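Local coordinates for lovastatin nonaketide synthase, polyketide synthase component (Aspergillus terreus, PDB 7CPX), which builds the dihydromonacolin L nonaketide of lovastatin from malonyl-CoA by iterative condensation, reduction and methylation, working together with the separate protein LovC, at residues A372-H386 against G424-F436. The protein carries 2 engineered substitutions. Numbering follows the deposited sequence.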
ATOM      1  N   ALA A 372     -32.323  11.727  19.013  1.00 80.59           N
ATOM      2  CA  ALA A 372     -33.502  12.171  18.278  1.00 80.59           C
ATOM      3  C   ALA A 372     -34.713  12.248  19.195  1.00 80.59           C
ATOM      4  O   ALA A 372     -35.398  13.276  19.258  1.00 80.59           O
ATOM      5  CB  ALA A 372     -33.768  11.224  17.109  1.00 80.59           C
ATOM      6  N   GLY A 373     -34.970  11.176  19.936  1.00 78.27           N
ATOM      7  CA  GLY A 373     -36.031  11.180  20.918  1.00 78.27           C
ATOM      8  C   GLY A 373     -35.990  12.429  21.770  1.00 78.27           C
ATOM      9  O   GLY A 373     -36.929  13.234  21.753  1.00 78.27           O
ATOM     10  N   LEU A 374     -34.884  12.622  22.493  1.00 77.35           N
ATOM     11  CA  LEU A 374     -34.758  13.806  23.333  1.00 77.35           C
ATOM     12  C   LEU A 374     -34.976  15.073  22.523  1.00 77.35           C
ATOM     13  O   LEU A 374     -35.658  15.999  22.978  1.00 77.35           O
ATOM     14  CB  LEU A 374     -33.389  13.837  24.007  1.00 77.35           C
ATOM     15  CG  LEU A 374     -33.330  13.308  25.439  1.00 77.35           C
ATOM     16  CD1 LEU A 374     -31.906  13.333  25.938  1.00 77.35           C
ATOM     17  CD2 LEU A 374     -34.216  14.131  26.350  1.00 77.35           C
ATOM     18  N   ALA A 375     -34.420  15.130  21.312  1.00 78.96           N
ATOM     19  CA  ALA A 375     -34.645  16.298  20.471  1.00 78.96           C
ATOM     20  C   ALA A 375     -36.134  16.562  20.334  1.00 78.96           C
ATOM     21  O   ALA A 375     -36.618  17.657  20.645  1.00 78.96           O
ATOM     22  CB  ALA A 375     -34.000  16.095  19.101  1.00 78.96           C
ATOM     23  N   GLY A 376     -36.889  15.537  19.935  1.00 81.25           N
ATOM     24  CA  GLY A 376     -38.329  15.689  19.865  1.00 81.25           C
ATOM     25  C   GLY A 376     -38.913  16.121  21.192  1.00 81.25           C
ATOM     26  O   GLY A 376     -39.747  17.029  21.252  1.00 81.25           O
ATOM     27  N   LEU A 377     -38.450  15.504  22.280  1.00 79.71           N
ATOM     28  CA  LEU A 377     -38.907  15.909  23.603  1.00 79.71           C
ATOM     29  C   LEU A 377     -38.713  17.405  23.796  1.00 79.71           C
ATOM     30  O   LEU A 377     -39.633  18.113  24.224  1.00 79.71           O
ATOM     31  CB  LEU A 377     -38.163  15.119  24.678  1.00 79.71           C
ATOM     32  CG  LEU A 377     -38.607  15.393  26.111  1.00 79.71           C
ATOM     33  CD1 LEU A 377     -38.960  14.096  26.808  1.00 79.71           C
ATOM     34  CD2 LEU A 377     -37.523  16.126  26.872  1.00 79.71           C
ATOM     35  N   MET A 378     -37.531  17.915  23.441  1.00 82.03           N
ATOM     36  CA  MET A 378     -37.298  19.347  23.563  1.00 82.03           C
ATOM     37  C   MET A 378     -38.325  20.123  22.755  1.00 82.03           C
ATOM     38  O   MET A 378     -38.931  21.078  23.256  1.00 82.03           O
ATOM     39  CB  MET A 378     -35.880  19.690  23.105  1.00 82.03           C
ATOM     40  CG  MET A 378     -34.773  19.031  23.919  1.00 82.03           C
ATOM     41  SD  MET A 378     -34.164  20.043  25.283  1.00 82.03           S
ATOM     42  CE  MET A 378     -35.573  20.044  26.387  1.00 82.03           C
ATOM     43  N   LYS A 379     -38.569  19.698  21.515  1.00 83.42           N
ATOM     44  CA  LYS A 379     -39.574  20.360  20.694  1.00 83.42           C
ATOM     45  C   LYS A 379     -40.936  20.298  21.365  1.00 83.42           C
ATOM     46  O   LYS A 379     -41.715  21.256  21.312  1.00 83.42           O
ATOM     47  CB  LYS A 379     -39.620  19.719  19.308  1.00 83.42           C
ATOM     48  CG  LYS A 379     -40.564  20.399  18.333  1.00 83.42           C
ATOM     49  CD  LYS A 379     -40.308  19.926  16.913  1.00 83.42           C
ATOM     50  CE  LYS A 379     -41.198  20.633  15.911  1.00 83.42           C
ATOM     51  NZ  LYS A 379     -40.920  20.207  14.514  1.00 83.42           N
ATOM     52  N   ALA A 380     -41.241  19.169  22.008  1.00 81.81           N
ATOM     53  CA  ALA A 380     -42.497  19.061  22.736  1.00 81.81           C
ATOM     54  C   ALA A 380     -42.450  19.870  24.024  1.00 81.81           C
ATOM     55  O   ALA A 380     -43.473  20.400  24.472  1.00 81.81           O
ATOM     56  CB  ALA A 380     -42.811  17.598  23.035  1.00 81.81           C
ATOM     57  N   SER A 381     -41.268  19.981  24.632  1.00 83.64           N
ATOM     58  CA  SER A 381     -41.158  20.704  25.894  1.00 83.64           C
ATOM     59  C   SER A 381     -41.317  22.202  25.672  1.00 83.64           C
ATOM     60  O   SER A 381     -42.297  22.809  26.119  1.00 83.64           O
ATOM     61  CB  SER A 381     -39.814  20.397  26.556  1.00 83.64           C
ATOM     62  OG  SER A 381     -39.647  21.150  27.743  1.00 83.64           O
ATOM     63  N   PHE A 382     -40.382  22.806  24.936  1.00 86.01           N
ATOM     64  CA  PHE A 382     -40.428  24.247  24.720  1.00 86.01           C
ATOM     65  C   PHE A 382     -41.802  24.662  24.217  1.00 86.01           C
ATOM     66  O   PHE A 382     -42.440  25.562  24.775  1.00 86.01           O
ATOM     67  CB  PHE A 382     -39.346  24.663  23.724  1.00 86.01           C
ATOM     68  CG  PHE A 382     -37.963  24.224  24.108  1.00 86.01           C
ATOM     69  CD1 PHE A 382     -37.591  24.138  25.437  1.00 86.01           C
ATOM     70  CD2 PHE A 382     -37.038  23.892  23.137  1.00 86.01           C
ATOM     71  CE1 PHE A 382     -36.321  23.733  25.788  1.00 86.01           C
ATOM     72  CE2 PHE A 382     -35.766  23.487  23.479  1.00 86.01           C
ATOM     73  CZ  PHE A 382     -35.406  23.406  24.808  1.00 86.01           C
ATOM     74  N   ALA A 383     -42.285  23.980  23.178  1.00 86.11           N
ATOM     75  CA  ALA A 383     -43.618  24.248  22.657  1.00 86.11           C
ATOM     76  C   ALA A 383     -44.634  24.324  23.785  1.00 86.11           C
ATOM     77  O   ALA A 383     -45.285  25.355  23.991  1.00 86.11           O
ATOM     78  CB  ALA A 383     -44.009  23.162  21.654  1.00 86.11           C
ATOM     79  N   VAL A 384     -44.761  23.240  24.553  1.00 85.54           N
ATOM     80  CA  VAL A 384     -45.811  23.195  25.561  1.00 85.54           C
ATOM     81  C   VAL A 384     -45.588  24.278  26.606  1.00 85.54           C
ATOM     82  O   VAL A 384     -46.546  24.772  27.210  1.00 85.54           O
ATOM     83  CB  VAL A 384     -45.890  21.792  26.196  1.00 85.54           C
ATOM     84  CG1 VAL A 384     -45.017  21.701  27.432  1.00 85.54           C
ATOM     85  CG2 VAL A 384     -47.328  21.441  26.533  1.00 85.54           C
ATOM     86  N   ARG A 385     -44.333  24.676  26.830  1.00 88.11           N
ATOM     87  CA  ARG A 385     -44.067  25.734  27.796  1.00 88.11           C
ATOM     88  C   ARG A 385     -44.410  27.105  27.228  1.00 88.11           C
ATOM     89  O   ARG A 385     -44.830  27.998  27.972  1.00 88.11           O
ATOM     90  CB  ARG A 385     -42.604  25.693  28.236  1.00 88.11           C
ATOM     91  CG  ARG A 385     -42.205  26.841  29.149  1.00 88.11           C
ATOM     92  CD  ARG A 385     -40.998  26.480  29.998  1.00 88.11           C
ATOM     93  NE  ARG A 385     -39.834  26.140  29.185  1.00 88.11           N
ATOM     94  CZ  ARG A 385     -38.775  26.921  29.010  1.00 88.11           C
ATOM     95  NH1 ARG A 385     -38.678  28.106  29.592  1.00 88.11           N
ATOM     96  NH2 ARG A 385     -37.782  26.499  28.231  1.00 88.11           N
ATOM     97  N   HIS A 386     -44.242  27.289  25.920  1.00 86.23           N
ATOM     98  CA  HIS A 386     -44.474  28.574  25.279  1.00 86.23           C
ATOM     99  C   HIS A 386     -45.800  28.636  24.536  1.00 86.23           C
ATOM    100  O   HIS A 386     -46.104  29.664  23.924  1.00 86.23           O
ATOM    101  CB  HIS A 386     -43.327  28.891  24.316  1.00 86.23           C
ATOM    102  CG  HIS A 386     -41.976  28.858  24.960  1.00 86.23           C
ATOM    103  ND1 HIS A 386     -41.615  29.718  25.975  1.00 86.23           N
ATOM    104  CD2 HIS A 386     -40.900  28.067  24.737  1.00 86.23           C
ATOM    105  CE1 HIS A 386     -40.375  29.457  26.348  1.00 86.23           C
ATOM    106  NE2 HIS A 386     -39.918  28.460  25.613  1.00 86.23           N
ATOM    107  N   GLY A 424     -58.154  25.004  32.965  1.00100.48           N
ATOM    108  CA  GLY A 424     -57.481  24.168  33.933  1.00100.48           C
ATOM    109  C   GLY A 424     -56.756  22.974  33.355  1.00100.48           C
ATOM    110  O   GLY A 424     -56.076  22.262  34.105  1.00100.48           O
ATOM    111  N   GLN A 425     -56.873  22.727  32.051  1.00 94.74           N
ATOM    112  CA  GLN A 425     -56.173  21.616  31.423  1.00 94.74           C
ATOM    113  C   GLN A 425     -54.841  22.104  30.871  1.00 94.74           C
ATOM    114  O   GLN A 425     -54.831  23.010  30.027  1.00 94.74           O
ATOM    115  CB  GLN A 425     -57.004  21.015  30.302  1.00 94.74           C
ATOM    116  CG  GLN A 425     -56.437  19.713  29.758  1.00 94.74           C
ATOM    117  CD  GLN A 425     -56.641  19.568  28.265  1.00 94.74           C
ATOM    118  OE1 GLN A 425     -57.762  19.380  27.796  1.00 94.74           O
ATOM    119  NE2 GLN A 425     -55.553  19.659  27.508  1.00 94.74           N
ATOM    120  N   PRO A 426     -53.709  21.552  31.304  1.00 90.99           N
ATOM    121  CA  PRO A 426     -52.426  22.007  30.764  1.00 90.99           C
ATOM    122  C   PRO A 426     -52.283  21.647  29.297  1.00 90.99           C
ATOM    123  O   PRO A 426     -52.845  20.660  28.816  1.00 90.99           O
ATOM    124  CB  PRO A 426     -51.398  21.263  31.620  1.00 90.99           C
ATOM    125  CG  PRO A 426     -52.096  20.020  32.022  1.00 90.99           C
ATOM    126  CD  PRO A 426     -53.539  20.402  32.209  1.00 90.99           C
ATOM    127  N   ARG A 427     -51.520  22.469  28.580  1.00 87.32           N
ATOM    128  CA  ARG A 427     -51.140  22.114  27.222  1.00 87.32           C
ATOM    129  C   ARG A 427     -50.442  20.764  27.239  1.00 87.32           C
ATOM    130  O   ARG A 427     -49.570  20.519  28.077  1.00 87.32           O
ATOM    131  CB  ARG A 427     -50.220  23.179  26.629  1.00 87.32           C
ATOM    132  CG  ARG A 427     -50.882  24.524  26.404  1.00 87.32           C
ATOM    133  CD  ARG A 427     -49.953  25.471  25.670  1.00 87.32           C
ATOM    134  NE  ARG A 427     -48.900  25.997  26.531  1.00 87.32           N
ATOM    135  CZ  ARG A 427     -48.991  27.118  27.232  1.00 87.32           C
ATOM    136  NH1 ARG A 427     -50.085  27.861  27.210  1.00 87.32           N
ATOM    137  NH2 ARG A 427     -47.960  27.503  27.977  1.00 87.32           N
ATOM    138  N   ARG A 428     -50.838  19.881  26.327  1.00 86.82           N
ATOM    139  CA  ARG A 428     -50.317  18.521  26.292  1.00 86.82           C
ATOM    140  C   ARG A 428     -49.768  18.231  24.905  1.00 86.82           C
ATOM    141  O   ARG A 428     -50.450  18.461  23.902  1.00 86.82           O
ATOM    142  CB  ARG A 428     -51.398  17.505  26.664  1.00 86.82           C
ATOM    143  CG  ARG A 428     -50.876  16.085  26.791  1.00 86.82           C
ATOM    144  CD  ARG A 428     -51.943  15.133  27.306  1.00 86.82           C
ATOM    145  NE  ARG A 428     -52.456  15.531  28.612  1.00 86.82           N
ATOM    146  CZ  ARG A 428     -53.562  16.237  28.808  1.00 86.82           C
ATOM    147  NH1 ARG A 428     -54.311  16.648  27.798  1.00 86.82           N
ATOM    148  NH2 ARG A 428     -53.924  16.542  30.050  1.00 86.82           N
ATOM    149  N   ALA A 429     -48.543  17.726  24.859  1.00 82.48           N
ATOM    150  CA  ALA A 429     -47.888  17.293  23.639  1.00 82.48           C
ATOM    151  C   ALA A 429     -47.429  15.851  23.801  1.00 82.48           C
ATOM    152  O   ALA A 429     -47.391  15.303  24.906  1.00 82.48           O
ATOM    153  CB  ALA A 429     -46.695  18.196  23.300  1.00 82.48           C
ATOM    154  N   SER A 430     -47.077  15.235  22.679  1.00 82.16           N
ATOM    155  CA  SER A 430     -46.615  13.857  22.673  1.00 82.16           C
ATOM    156  C   SER A 430     -45.377  13.740  21.800  1.00 82.16           C
ATOM    157  O   SER A 430     -45.243  14.428  20.787  1.00 82.16           O
ATOM    158  CB  SER A 430     -47.704  12.911  22.175  1.00 82.16           C
ATOM    159  OG  SER A 430     -48.665  12.666  23.185  1.00 82.16           O
ATOM    160  N   VAL A 431     -44.474  12.857  22.211  1.00 79.53           N
ATOM    161  CA  VAL A 431     -43.208  12.633  21.527  1.00 79.53           C
ATOM    162  C   VAL A 431     -43.112  11.157  21.188  1.00 79.53           C
ATOM    163  O   VAL A 431     -43.316  10.305  22.058  1.00 79.53           O
ATOM    164  CB  VAL A 431     -42.007  13.060  22.390  1.00 79.53           C
ATOM    165  CG1 VAL A 431     -40.717  12.908  21.609  1.00 79.53           C
ATOM    166  CG2 VAL A 431     -42.170  14.486  22.873  1.00 79.53           C
ATOM    167  N   ASN A 432     -42.801  10.857  19.932  1.00 81.60           N
ATOM    168  CA  ASN A 432     -42.610   9.491  19.471  1.00 81.60           C
ATOM    169  C   ASN A 432     -41.228   9.367  18.854  1.00 81.60           C
ATOM    170  O   ASN A 432     -40.822  10.220  18.059  1.00 81.60           O
ATOM    171  CB  ASN A 432     -43.678   9.099  18.451  1.00 81.60           C
ATOM    172  CG  ASN A 432     -44.674   8.099  18.999  1.00 81.60           C
ATOM    173  OD1 ASN A 432     -44.645   7.750  20.179  1.00 81.60           O
ATOM    174  ND2 ASN A 432     -45.568   7.632  18.139  1.00 81.60           N
ATOM    175  N   SER A 433     -40.514   8.308  19.219  1.00 79.50           N
ATOM    176  CA  SER A 433     -39.199   8.035  18.653  1.00 79.50           C
ATOM    177  C   SER A 433     -39.089   6.538  18.414  1.00 79.50           C
ATOM    178  O   SER A 433     -39.141   5.754  19.365  1.00 79.50           O
ATOM    179  CB  SER A 433     -38.087   8.519  19.585  1.00 79.50           C
ATOM    180  OG  SER A 433     -36.853   8.610  18.896  1.00 79.50           O
ATOM    181  N   PHE A 434     -38.949   6.146  17.154  1.00 80.58           N
ATOM    182  CA  PHE A 434     -38.842   4.745  16.774  1.00 80.58           C
ATOM    183  C   PHE A 434     -37.441   4.472  16.258  1.00 80.58           C
ATOM    184  O   PHE A 434     -37.000   5.094  15.286  1.00 80.58           O
ATOM    185  CB  PHE A 434     -39.865   4.383  15.698  1.00 80.58           C
ATOM    186  CG  PHE A 434     -41.192   5.048  15.876  1.00 80.58           C
ATOM    187  CD1 PHE A 434     -41.787   5.131  17.123  1.00 80.58           C
ATOM    188  CD2 PHE A 434     -41.842   5.601  14.792  1.00 80.58           C
ATOM    189  CE1 PHE A 434     -43.009   5.749  17.278  1.00 80.58           C
ATOM    190  CE2 PHE A 434     -43.058   6.217  14.941  1.00 80.58           C
ATOM    191  CZ  PHE A 434     -43.646   6.293  16.183  1.00 80.58           C
ATOM    192  N   GLY A 435     -36.751   3.535  16.899  1.00 79.13           N
ATOM    193  CA  GLY A 435     -35.440   3.123  16.448  1.00 79.13           C
ATOM    194  C   GLY A 435     -35.544   1.907  15.543  1.00 79.13           C
ATOM    195  O   GLY A 435     -36.332   0.997  15.792  1.00 79.13           O
ATOM    196  N   PHE A 436     -34.744   1.910  14.478  1.00 81.78           N
ATOM    197  CA  PHE A 436     -34.735   0.772  13.571  1.00 81.78           C
ATOM    198  C   PHE A 436     -34.454  -0.496  14.362  1.00 81.78           C
ATOM    199  O   PHE A 436     -33.548  -0.537  15.199  1.00 81.78           O
ATOM    200  CB  PHE A 436     -33.700   0.964  12.463  1.00 81.78           C
ATOM    201  CG  PHE A 436     -32.340   1.351  12.958  1.00 81.78           C
ATOM    202  CD1 PHE A 436     -31.441   0.391  13.390  1.00 81.78           C
ATOM    203  CD2 PHE A 436     -31.956   2.677  12.979  1.00 81.78           C
ATOM    204  CE1 PHE A 436     -30.188   0.752  13.840  1.00 81.78           C
ATOM    205  CE2 PHE A 436     -30.709   3.043  13.424  1.00 81.78           C
ATOM    206  CZ  PHE A 436     -29.820   2.080  13.857  1.00 81.78           C
TER
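The guanidinium of Arg427 takes the carbonyl oxygen of Val384 at its edge, almost in its own plane, while the backbone carbon of His386 lies over one face. This contact joins helix 369-386 of the thiolase-fold ketosynthase to strand 428-435, a member of the large mixed sheet; helix 372-386 runs nearly antiparallel to that strand (167°), their axes 7.7 Å apart at closest approach. Arginine suits the C-terminal end of the helix, where the last carbonyls lack the N-H donors of a further turn. NE of Arg427 binds O of Val384 at 2.7 Å, fairly straight (162°), and NH2 adds weak bonds to the same oxygen and to O of Arg385. The bend of the chain at chi3 turns the group against these carbonyls; a salt bridge from NH2 to Glu447 fixes it further.

Along the strand, every second side chain faces the helix. Small residues allow the close approach: CB of Ala380 meets CB of Ala429 at 3.9 Å. Val431, its CG1 anti to the backbone N (chi1 -176°), lays that methyl 3.7 Å from C of Gly376, where the helix has no side chain, and the other methyl, CG2, fills in beside Leu377. Ser433 lies near Cys181 and His320, two of the three predicted ketosynthase active-site residues, and its OG makes a weak hydrogen bond to O of Cys181. Glycine lets the serine settle directly on the helix backbone, CB of Ser433 resting 3.6 Å from CA of Gly373.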